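ABC transporter, substrate binding protein (Polyamine) (Agrobacterium tumefaciens, PDB 4EUO) binds gamma-aminobutyric acid in the periplasm as the solute receptor of an ABC transporter, probably delivering it for uptake into the cell. Local coordinates at residues 37-40 and 41-44. Numbering follows the deposited sequence.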
ATOM      1  N   PRO A  37      -2.437   0.755 -13.789  1.00 13.82           N
ATOM      2  CA  PRO A  37      -2.426   0.646 -12.319  1.00 13.33           C
ATOM      3  C   PRO A  37      -3.801   0.784 -11.682  1.00 14.22           C
ATOM      4  O   PRO A  37      -4.703   1.442 -12.211  1.00 13.06           O
ATOM      5  CB  PRO A  37      -1.494   1.782 -11.904  1.00 15.08           C
ATOM      6  CG  PRO A  37      -1.757   2.837 -12.972  1.00 19.57           C
ATOM      7  CD  PRO A  37      -1.850   2.035 -14.245  1.00 15.87           C
ATOM      8  N   THR A  38      -3.956   0.206 -10.485  1.00 11.86           N
ATOM      9  CA  THR A  38      -5.207   0.335  -9.768  1.00 11.30           C
ATOM     10  C   THR A  38      -5.613   1.786  -9.728  1.00 11.76           C
ATOM     11  O   THR A  38      -4.825   2.655  -9.340  1.00 12.25           O
ATOM     12  CB  THR A  38      -5.074  -0.222  -8.372  1.00 13.69           C
ATOM     13  OG1 THR A  38      -4.838  -1.620  -8.547  1.00 15.33           O
ATOM     14  CG2 THR A  38      -6.336   0.010  -7.501  1.00 13.68           C
ATOM     15  N   ASP A  39      -6.863   2.053 -10.069  1.00 10.56           N
ATOM     16  CA  ASP A  39      -7.407   3.392 -10.121  1.00 10.32           C
ATOM     17  C   ASP A  39      -8.866   3.255  -9.754  1.00 11.03           C
ATOM     18  O   ASP A  39      -9.607   2.555 -10.456  1.00 10.51           O
ATOM     19  CB  ASP A  39      -7.202   3.944 -11.535  1.00 11.86           C
ATOM     20  CG  ASP A  39      -7.697   5.356 -11.738  1.00 16.33           C
ATOM     21  OD1 ASP A  39      -6.876   6.215 -12.145  1.00 22.68           O
ATOM     22  OD2 ASP A  39      -8.890   5.610 -11.486  1.00 13.53           O
ATOM     23  N   TYR A  40      -9.280   3.899  -8.659  1.00 10.58           N
ATOM     24  CA  TYR A  40     -10.628   3.718  -8.177  1.00  9.63           C
ATOM     25  C   TYR A  40     -11.669   4.341  -9.082  1.00 13.32           C
ATOM     26  O   TYR A  40     -12.789   3.803  -9.165  1.00 12.24           O
ATOM     27  CB  TYR A  40     -10.748   4.215  -6.738  1.00 10.41           C
ATOM     28  CG  TYR A  40      -9.700   3.610  -5.816  1.00  9.78           C
ATOM     29  CD1 TYR A  40      -9.431   2.241  -5.826  1.00 10.32           C
ATOM     30  CD2 TYR A  40      -9.022   4.398  -4.898  1.00  9.54           C
ATOM     31  CE1 TYR A  40      -8.462   1.686  -4.986  1.00 10.61           C
ATOM     32  CE2 TYR A  40      -8.056   3.865  -4.062  1.00  9.81           C
ATOM     33  CZ  TYR A  40      -7.788   2.507  -4.101  1.00 10.20           C
ATOM     34  OH  TYR A  40      -6.828   1.936  -3.313  1.00  8.94           O
ATOM     35  N   GLY A  41     -11.300   5.411  -9.788  1.00 12.62           N
ATOM     36  CA  GLY A  41     -12.216   6.023 -10.757  1.00 11.82           C
ATOM     37  C   GLY A  41     -12.461   5.077 -11.924  1.00 12.80           C
ATOM     38  O   GLY A  41     -13.610   4.916 -12.366  1.00 13.26           O
ATOM     39  N   LYS A  42     -11.396   4.434 -12.436  1.00 11.33           N
ATOM     40  CA  LYS A  42     -11.548   3.460 -13.526  1.00 11.04           C
ATOM     41  C   LYS A  42     -12.323   2.222 -13.057  1.00 12.80           C
ATOM     42  O   LYS A  42     -13.099   1.655 -13.842  1.00 12.47           O
ATOM     43  CB  LYS A  42     -10.203   3.034 -14.113  1.00 13.33           C
ATOM     44  CG  LYS A  42      -9.525   4.176 -14.866  1.00 19.58           C
ATOM     45  CD  LYS A  42      -8.271   3.704 -15.574  1.00 26.79           C
ATOM     46  CE  LYS A  42      -7.495   4.858 -16.163  1.00 38.41           C
ATOM     47  NZ  LYS A  42      -6.662   4.432 -17.320  1.00 52.22           N
ATOM     48  N   LEU A  43     -12.132   1.793 -11.795  1.00 11.40           N
ATOM     49  CA  LEU A  43     -12.872   0.640 -11.265  1.00 11.05           C
ATOM     50  C   LEU A  43     -14.353   0.990 -11.266  1.00 11.67           C
ATOM     51  O   LEU A  43     -15.176   0.230 -11.790  1.00 11.38           O
ATOM     52  CB  LEU A  43     -12.360   0.311  -9.827  1.00 11.13           C
ATOM     53  CG  LEU A  43     -12.740  -1.074  -9.279  1.00 12.19           C
ATOM     54  CD1 LEU A  43     -11.773  -1.516  -8.149  1.00 12.04           C
ATOM     55  CD2 LEU A  43     -14.188  -1.131  -8.795  1.00 14.11           C
ATOM     56  N   LYS A  44     -14.713   2.131 -10.681  1.00 11.47           N
ATOM     57  CA  LYS A  44     -16.105   2.542 -10.636  1.00 12.02           C
ATOM     58  C   LYS A  44     -16.662   2.691 -12.069  1.00 14.09           C
ATOM     59  O   LYS A  44     -17.791   2.252 -12.320  1.00 14.59           O
ATOM     60  CB  LYS A  44     -16.224   3.872  -9.903  1.00 12.90           C
ATOM     61  CG  LYS A  44     -17.665   4.440  -9.847  1.00 13.19           C
ATOM     62  CD  LYS A  44     -17.586   5.837  -9.190  1.00 23.62           C
ATOM     63  CE  LYS A  44     -18.747   6.746  -9.533  1.00 41.17           C
ATOM     64  NZ  LYS A  44     -19.847   6.627  -8.542  1.00 54.02           N
TER
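Asp-39 meets Lys-42 and Leu-43 where the loop after strand 32-35 turns into helix 40-48, the backbone passing from extended at Asp-39 to helical at Tyr-40. The first helical turns are set by Leu-43 N, which donates to Asp-39 O at 3.0 Å, and by Lys-44 N, which reaches Tyr-40 O at 3.0 Å. Asp-39 is the N-cap: its OD2 accepts from Lys-42 N at 2.9 Å, a fairly straight bond (N-H...O 160°) that comes from above the carboxylate plane. With CG swung opposite its own backbone nitrogen (chi1 -179°), the carboxylate folds over the helix start, and OD2 also lies 3.0 Å from Gly-41 N. The extended Lys-42 chain crosses this group aslant, its CG 3.7 Å from Asp-39 OD2, while NZ stays 5.5 Å from Asp-39 OD1, too far for a salt bridge. Lys-44 instead pairs with Glu-48 one turn on. The ring of Tyr-40 stacks on Tyr-63, and its OH is hydrogen-bonded to Glu-60 OE1, a residue of the GABA pocket. Leu-43 packs inward on Val-57. The cap thus supplies an acceptor to an amide of the first turn, and its negative charge would suit the positive end of the helix dipole; the same helix start presents Tyr-40 as a second-shell partner that probably helps position Glu-60.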